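Local coordinates for protein inulin fructotransferase (PDB 2INV) that cleaves inulin by intramolecular fructosyl transfer, releasing a cyclic di-fructose anhydride from the fructan chain, at residues 221-226 with 245-250; 174-179 with 197-202. All coordinates share one frame; numbering follows the deposited sequence.

Contact 1: residues 221-226 with 245-250; sequences SGNHMG and TGNNLF. With 2PO (phosphonate), chain H.
The amides of N223 and N247 run alongside each other, 7° from coplanar. Each has CG anti to its own carbonyl carbon, and this common turn lets N247 OD1 take two bonds from N223. The backbone N-H reaches it from above the carbonyl plane, N223 N to N247 OD1 being 2.9 Å; the amide N-H comes in that plane, with N223 ND2 to N247 OD1 at 3.1 Å. N247 ND2 turns back to V220 O, and N223 OD1 accepts from N200. Such stacked asparagines form the asparagine ladder of a right-handed parallel beta-helix, set here just after the turn residues G222 and G246. F250 holds its CG in the crowded position (chi1 44°), so that M225 O lies over the middle of one ring face, 3.2 Å from the ring plane. M225 O also accepts from F250 N at 2.8 Å, almost in line with its C=O bond. H224 ND1 sits at the ring edge, 3.9 Å from F250 CE2. The second subunit packs against H224, N248 and F250; N248 OD1 is bonded to R271, and F250, a residue of the glycan pocket, touches a bound fructose. On the opposite face of the sheet from H224 and N248, M225 CB meets L249 CD2 at 3.7 Å. T245 OG1 donates to phosphonate O2P at 2.6 Å, and T245 of both other subunits bonds the same phosphonate.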
ATOM      1  N   SER A 221       0.891  -0.077  -7.085  1.00 11.83           N
ATOM      2  CA  SER A 221       1.455  -0.619  -5.858  1.00 13.04           C
ATOM      3  C   SER A 221       0.709  -1.829  -5.309  1.00 12.73           C
ATOM      4  O   SER A 221      -0.416  -2.118  -5.721  1.00 12.40           O
ATOM      5  CB  SER A 221       1.491   0.471  -4.787  1.00 14.88           C
ATOM      6  OG  SER A 221       0.192   0.808  -4.373  1.00 19.62           O
ATOM      7  N   GLY A 222       1.344  -2.507  -4.354  1.00 13.10           N
ATOM      8  CA  GLY A 222       0.750  -3.674  -3.720  1.00 13.06           C
ATOM      9  C   GLY A 222       0.342  -4.821  -4.630  1.00 12.51           C
ATOM     10  O   GLY A 222      -0.482  -5.655  -4.243  1.00 13.89           O
ATOM     11  N   ASN A 223       0.928  -4.890  -5.823  1.00 12.10           N
ATOM     12  CA  ASN A 223       0.592  -5.948  -6.773  1.00 12.00           C
ATOM     13  C   ASN A 223       1.594  -7.104  -6.845  1.00 12.00           C
ATOM     14  O   ASN A 223       2.778  -6.941  -6.542  1.00 12.20           O
ATOM     15  CB  ASN A 223       0.432  -5.372  -8.184  1.00 11.02           C
ATOM     16  CG  ASN A 223      -0.553  -4.221  -8.245  1.00 12.96           C
ATOM     17  OD1 ASN A 223      -1.841  -4.541  -8.198  1.00 10.85           O
ATOM     18  ND2 ASN A 223      -0.162  -3.054  -8.328  1.00 11.87           N
ATOM     19  N   HIS A 224       1.086  -8.267  -7.262  1.00 13.27           N
ATOM     20  CA  HIS A 224       1.853  -9.509  -7.442  1.00 12.92           C
ATOM     21  C   HIS A 224       1.935  -9.738  -8.960  1.00 13.42           C
ATOM     22  O   HIS A 224       0.903  -9.996  -9.580  1.00 14.25           O
ATOM     23  CB  HIS A 224       1.087 -10.702  -6.853  1.00 13.65           C
ATOM     24  CG  HIS A 224       1.350 -10.976  -5.399  1.00 13.04           C
ATOM     25  ND1 HIS A 224       2.572 -11.404  -4.925  1.00 14.63           N
ATOM     26  CD2 HIS A 224       0.519 -10.973  -4.326  1.00 12.05           C
ATOM     27  CE1 HIS A 224       2.482 -11.656  -3.629  1.00 12.80           C
ATOM     28  NE2 HIS A 224       1.247 -11.403  -3.242  1.00 14.78           N
HETATM   29  N   MSE A 225       3.112  -9.654  -9.579  1.00 12.54           N
HETATM   30  CA  MSE A 225       3.175  -9.866 -11.044  1.00 12.83           C
HETATM   31  C   MSE A 225       4.242 -10.828 -11.572  1.00 12.08           C
HETATM   32  O   MSE A 225       5.389 -10.852 -11.106  1.00 12.81           O
HETATM   33  CB  MSE A 225       3.376  -8.544 -11.796  1.00 13.26           C
HETATM   34  CG  MSE A 225       2.256  -7.533 -11.604  1.00 14.48           C
HETATM   35 SE   MSE A 225       2.596  -5.969 -12.676  1.00 14.89          SE
HETATM   36  CE  MSE A 225       2.115  -4.623 -11.408  1.00 15.99           C
ATOM     37  N   GLY A 226       3.844 -11.580 -12.594  1.00 11.63           N
ATOM     38  CA  GLY A 226       4.713 -12.530 -13.267  1.00 11.86           C
ATOM     39  C   GLY A 226       4.252 -12.574 -14.715  1.00 11.36           C
ATOM     40  O   GLY A 226       3.112 -12.949 -14.997  1.00 10.66           O
ATOM     41  N   THR A 245       5.446   1.172  -6.209  1.00 11.14           N
ATOM     42  CA  THR A 245       5.895   0.853  -4.869  1.00 11.18           C
ATOM     43  C   THR A 245       5.213  -0.372  -4.249  1.00 11.11           C
ATOM     44  O   THR A 245       4.055  -0.671  -4.543  1.00 11.11           O
ATOM     45  CB  THR A 245       5.620   2.072  -3.978  1.00 11.55           C
ATOM     46  OG1 THR A 245       4.138   2.252  -3.480  1.00 10.06           O
ATOM     47  CG2 THR A 245       6.177   3.371  -4.407  1.00 12.02           C
ATOM     48  N   GLY A 246       5.942  -1.059  -3.375  1.00 10.82           N
ATOM     49  CA  GLY A 246       5.407  -2.221  -2.686  1.00 10.21           C
ATOM     50  C   GLY A 246       4.857  -3.335  -3.555  1.00  9.91           C
ATOM     51  O   GLY A 246       3.915  -4.021  -3.171  1.00 11.17           O
ATOM     52  N   ASN A 247       5.440  -3.525  -4.730  1.00  9.27           N
ATOM     53  CA  ASN A 247       4.994  -4.587  -5.617  1.00  9.50           C
ATOM     54  C   ASN A 247       5.969  -5.743  -5.501  1.00 10.51           C
ATOM     55  O   ASN A 247       7.161  -5.539  -5.259  1.00 11.06           O
ATOM     56  CB  ASN A 247       4.959  -4.101  -7.068  1.00 10.04           C
ATOM     57  CG  ASN A 247       3.950  -3.002  -7.289  1.00 10.33           C
ATOM     58  OD1 ASN A 247       2.743  -3.251  -7.372  1.00 10.23           O
ATOM     59  ND2 ASN A 247       4.438  -1.769  -7.374  1.00 10.30           N
ATOM     60  N   ASN A 248       5.462  -6.956  -5.669  1.00 10.65           N
ATOM     61  CA  ASN A 248       6.313  -8.133  -5.613  1.00 11.59           C
ATOM     62  C   ASN A 248       6.296  -8.708  -7.017  1.00 13.22           C
ATOM     63  O   ASN A 248       5.409  -9.480  -7.378  1.00 13.34           O
ATOM     64  CB  ASN A 248       5.768  -9.146  -4.610  1.00 11.92           C
ATOM     65  CG  ASN A 248       6.780 -10.217  -4.261  1.00 12.00           C
ATOM     66  OD1 ASN A 248       7.369 -10.833  -5.143  1.00 12.97           O
ATOM     67  ND2 ASN A 248       6.996 -10.438  -2.967  1.00  9.57           N
ATOM     68  N   LEU A 249       7.268  -8.286  -7.815  1.00 12.72           N
ATOM     69  CA  LEU A 249       7.375  -8.723  -9.196  1.00 13.72           C
ATOM     70  C   LEU A 249       8.316  -9.903  -9.299  1.00 13.91           C
ATOM     71  O   LEU A 249       9.511  -9.802  -9.026  1.00 13.56           O
ATOM     72  CB  LEU A 249       7.817  -7.566 -10.091  1.00 14.36           C
ATOM     73  CG  LEU A 249       7.129  -6.258  -9.697  1.00 14.72           C
ATOM     74  CD1 LEU A 249       7.686  -5.227 -10.421  1.00 16.56           C
ATOM     75  CD2 LEU A 249       5.859  -6.402  -9.993  1.00 16.20           C
ATOM     76  N   PHE A 250       7.764 -11.030  -9.711  1.00 13.64           N
ATOM     77  CA  PHE A 250       8.540 -12.252  -9.820  1.00 14.49           C
ATOM     78  C   PHE A 250       8.663 -12.748 -11.253  1.00 16.07           C
ATOM     79  O   PHE A 250       8.086 -12.181 -12.182  1.00 15.13           O
ATOM     80  CB  PHE A 250       7.914 -13.313  -8.914  1.00 14.41           C
ATOM     81  CG  PHE A 250       6.423 -13.372  -9.013  1.00 14.21           C
ATOM     82  CD1 PHE A 250       5.810 -14.001 -10.096  1.00 14.14           C
ATOM     83  CD2 PHE A 250       5.621 -12.782  -8.036  1.00 13.03           C
ATOM     84  CE1 PHE A 250       4.427 -14.044 -10.198  1.00 13.95           C
ATOM     85  CE2 PHE A 250       4.227 -12.823  -8.139  1.00 13.61           C
ATOM     86  CZ  PHE A 250       3.636 -13.456  -9.220  1.00 13.46           C
TER
HETATM   87  P   2PO H1001       4.002   1.138   0.299  1.00 37.47           P
HETATM   88  O1P 2PO H1001       3.236   2.355   0.950  1.00 33.28           O
HETATM   89  O2P 2PO H1001       3.520   1.037  -1.211  1.00 33.66           O
HETATM   90  O3P 2PO H1001       3.995  -0.142   1.065  1.00 33.59           O

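Contact 2: residues 174-179 with 197-202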
ATOM      1  N   HIS A 174      -9.713   2.893 -11.447  1.00 11.20           N
ATOM      2  CA  HIS A 174      -9.295   2.089 -10.306  1.00 11.22           C
ATOM      3  C   HIS A 174      -9.395   0.609 -10.662  1.00 11.87           C
ATOM      4  O   HIS A 174     -10.467   0.118 -11.043  1.00 10.77           O
ATOM      5  CB  HIS A 174     -10.194   2.412  -9.111  1.00 11.72           C
ATOM      6  CG  HIS A 174      -9.650   1.967  -7.790  1.00 12.62           C
ATOM      7  ND1 HIS A 174      -8.441   1.320  -7.655  1.00 13.29           N
ATOM      8  CD2 HIS A 174     -10.132   2.126  -6.534  1.00 11.48           C
ATOM      9  CE1 HIS A 174      -8.202   1.099  -6.376  1.00 12.14           C
ATOM     10  NE2 HIS A 174      -9.211   1.577  -5.674  1.00 14.20           N
ATOM     11  N   ILE A 175      -8.269  -0.090 -10.543  1.00 11.65           N
ATOM     12  CA  ILE A 175      -8.196  -1.516 -10.851  1.00 12.75           C
ATOM     13  C   ILE A 175      -7.654  -2.239  -9.621  1.00 12.30           C
ATOM     14  O   ILE A 175      -6.440  -2.277  -9.420  1.00 12.02           O
ATOM     15  CB  ILE A 175      -7.210  -1.783 -12.007  1.00 13.71           C
ATOM     16  CG1 ILE A 175      -7.605  -0.982 -13.253  1.00 14.54           C
ATOM     17  CG2 ILE A 175      -7.150  -3.276 -12.307  1.00 15.41           C
ATOM     18  CD1 ILE A 175      -8.962  -1.357 -13.833  1.00 13.33           C
ATOM     19  N   THR A 176      -8.528  -2.803  -8.793  1.00 11.76           N
ATOM     20  CA  THR A 176      -8.041  -3.485  -7.600  1.00 12.40           C
ATOM     21  C   THR A 176      -8.667  -4.845  -7.271  1.00 12.27           C
ATOM     22  O   THR A 176      -9.765  -5.164  -7.703  1.00 12.33           O
ATOM     23  CB  THR A 176      -8.157  -2.558  -6.368  1.00 12.49           C
ATOM     24  OG1 THR A 176      -7.599  -3.212  -5.223  1.00 15.10           O
ATOM     25  CG2 THR A 176      -9.614  -2.212  -6.095  1.00 14.73           C
ATOM     26  N   GLY A 177      -7.919  -5.639  -6.510  1.00 13.04           N
ATOM     27  CA  GLY A 177      -8.345  -6.963  -6.081  1.00 11.61           C
ATOM     28  C   GLY A 177      -8.586  -7.977  -7.178  1.00 12.28           C
ATOM     29  O   GLY A 177      -9.222  -9.000  -6.955  1.00 11.97           O
HETATM   30  N   MSE A 178      -8.055  -7.717  -8.364  1.00 12.55           N
HETATM   31  CA  MSE A 178      -8.269  -8.613  -9.494  1.00 12.72           C
HETATM   32  C   MSE A 178      -7.366  -9.831  -9.603  1.00 12.43           C
HETATM   33  O   MSE A 178      -6.347  -9.958  -8.906  1.00 12.24           O
HETATM   34  CB  MSE A 178      -8.184  -7.831 -10.803  1.00 12.20           C
HETATM   35  CG  MSE A 178      -9.106  -6.613 -10.866  1.00 13.76           C
HETATM   36 SE   MSE A 178     -10.806  -6.986 -11.680  1.00 16.80          SE
HETATM   37  CE  MSE A 178     -10.165  -8.025 -13.178  1.00 15.45           C
ATOM     38  N   GLY A 179      -7.773 -10.728 -10.497  1.00 12.26           N
ATOM     39  CA  GLY A 179      -7.032 -11.944 -10.752  1.00 12.41           C
ATOM     40  C   GLY A 179      -6.969 -12.109 -12.256  1.00 13.04           C
ATOM     41  O   GLY A 179      -8.003 -12.252 -12.916  1.00 14.43           O
ATOM     42  N   VAL A 197      -3.680   1.054  -9.908  1.00 12.11           N
ATOM     43  CA  VAL A 197      -3.569  -0.364 -10.133  1.00 12.01           C
ATOM     44  C   VAL A 197      -2.906  -0.838  -8.847  1.00 12.20           C
ATOM     45  O   VAL A 197      -1.702  -0.700  -8.677  1.00 13.58           O
ATOM     46  CB  VAL A 197      -2.669  -0.607 -11.357  1.00 11.24           C
ATOM     47  CG1 VAL A 197      -2.436  -2.082 -11.566  1.00 12.13           C
ATOM     48  CG2 VAL A 197      -3.302   0.013 -12.597  1.00 10.57           C
ATOM     49  N   ASN A 198      -3.705  -1.378  -7.934  1.00 12.36           N
ATOM     50  CA  ASN A 198      -3.193  -1.825  -6.638  1.00 13.33           C
ATOM     51  C   ASN A 198      -3.906  -3.060  -6.091  1.00 12.24           C
ATOM     52  O   ASN A 198      -5.089  -3.275  -6.362  1.00 11.66           O
ATOM     53  CB  ASN A 198      -3.340  -0.696  -5.614  1.00 14.37           C
ATOM     54  CG  ASN A 198      -4.782  -0.474  -5.210  1.00 15.63           C
ATOM     55  OD1 ASN A 198      -5.615  -0.088  -6.036  1.00 15.50           O
ATOM     56  ND2 ASN A 198      -5.092  -0.731  -3.937  1.00 17.44           N
ATOM     57  N   ASP A 199      -3.172  -3.857  -5.317  1.00 12.15           N
ATOM     58  CA  ASP A 199      -3.712  -5.057  -4.685  1.00 12.21           C
ATOM     59  C   ASP A 199      -4.242  -6.093  -5.692  1.00 11.83           C
ATOM     60  O   ASP A 199      -5.310  -6.668  -5.484  1.00 11.42           O
ATOM     61  CB  ASP A 199      -4.835  -4.659  -3.723  1.00 13.75           C
ATOM     62  CG  ASP A 199      -5.002  -5.633  -2.576  1.00 14.99           C
ATOM     63  OD1 ASP A 199      -4.055  -6.394  -2.295  1.00 14.53           O
ATOM     64  OD2 ASP A 199      -6.081  -5.633  -1.946  1.00 16.68           O
ATOM     65  N   ASN A 200      -3.501  -6.334  -6.774  1.00 11.74           N
ATOM     66  CA  ASN A 200      -3.921  -7.312  -7.780  1.00 11.76           C
ATOM     67  C   ASN A 200      -2.948  -8.471  -7.936  1.00 12.43           C
ATOM     68  O   ASN A 200      -1.791  -8.386  -7.519  1.00 13.40           O
ATOM     69  CB  ASN A 200      -4.105  -6.665  -9.165  1.00 12.53           C
ATOM     70  CG  ASN A 200      -4.974  -5.435  -9.132  1.00 12.47           C
ATOM     71  OD1 ASN A 200      -6.288  -5.632  -9.188  1.00 12.44           O
ATOM     72  ND2 ASN A 200      -4.469  -4.310  -9.065  1.00 13.61           N
HETATM   73  N   MSE A 201      -3.439  -9.539  -8.560  1.00 13.07           N
HETATM   74  CA  MSE A 201      -2.651 -10.733  -8.846  1.00 13.79           C
HETATM   75  C   MSE A 201      -2.689 -10.951 -10.349  1.00 13.66           C
HETATM   76  O   MSE A 201      -3.685 -11.450 -10.889  1.00 13.88           O
HETATM   77  CB  MSE A 201      -3.235 -11.944  -8.125  1.00 14.82           C
HETATM   78  CG  MSE A 201      -2.636 -13.284  -8.533  1.00 17.97           C
HETATM   79 SE   MSE A 201      -0.749 -13.396  -8.245  1.00 22.60          SE
HETATM   80  CE  MSE A 201      -0.762 -13.753  -6.357  1.00 22.92           C
ATOM     81  N   ILE A 202      -1.604 -10.554 -11.009  1.00 13.30           N
ATOM     82  CA  ILE A 202      -1.487 -10.655 -12.456  1.00 13.81           C
ATOM     83  C   ILE A 202      -0.310 -11.564 -12.783  1.00 13.56           C
ATOM     84  O   ILE A 202       0.841 -11.111 -12.798  1.00 13.69           O
ATOM     85  CB  ILE A 202      -1.194  -9.278 -13.056  1.00 14.78           C
ATOM     86  CG1 ILE A 202      -2.018  -8.222 -12.323  1.00 15.38           C
ATOM     87  CG2 ILE A 202      -1.499  -9.276 -14.542  1.00 15.46           C
ATOM     88  CD1 ILE A 202      -1.681  -6.810 -12.694  1.00 15.91           C
TER
HETATM   89  O   HOH W   1      -8.366  -4.440  -2.972  1.00 23.77           O
HETATM   90  O   HOH W   2      -6.239  -9.805  -5.978  1.00 14.07           O
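V197 lies where two neighbouring coils of the right-handed parallel beta-helix run side by side. It stands on the same face as I175, V197 CG2 lying 4.3 Å from I175 CB, and also touches L187 of the strand 185-193.

N198 comes next, its backbone N giving a bond to I175 O, 3.2 Å away. Its side chain, with CG in the crowded position (chi1 72°), has the amide turned toward H174 and nearly coplanar with its ring. The carbonyl of N198 is used too: T176 has OG1 anti to its backbone N (chi1 -176°), so the T176 OG1 hydroxyl donates to N198 O at 2.8 Å from above the carbonyl plane, while T176 CG2 lies over the H174 ring face, toward its rim.

D199 makes the turn with positive phi, as G177 does on the facing coil. Its carboxylate leaves the pair for the second subunit, in a salt bridge to R196 and a bond to H174 there; the arginine would tend to keep it ionised. Water 1 links this carboxylate back to T176, donating to D199 OD2 and to T176 OG1.

N200 is a rung of the asparagine ladder, and its flat amide spans the facing turn. One lone pair of N200 OD1 takes M178 N at 2.9 Å in the carbonyl plane; N200 ND2 reaches I175 O at 2.9 Å, a second donor for an oxygen already bonded to N198 N, besides its bond to the next asparagine of the ladder.

M201 then resumes the strand. Its side chain leads off toward S172 of the second subunit, and the backbone M201 N binds M178 O at 3.0 Å, where water 2 adds a further hydrogen bond, 2.9 Å from M178 O.

In the fold
From the N terminus, 174-179 runs along one wall of the beta-helix; the chain then goes round through strand 185-193 and returns as 197-202, where contact 2 closes that coil. Another circuit, through strand 207-211, leads to 221-226, and a further one, through 232-240, brings 245-250 alongside it to close contact 1. The two are in series, neither nested nor crossed, their centres about 10 Å apart. Strands 201-203 and 224-226 are neighbours, so the asparagine ladder runs on from one contact to the other, and the side chain of N223 also reaches V197 O. Four successive coils are thus tied along one wall, and both contacts meet the second subunit.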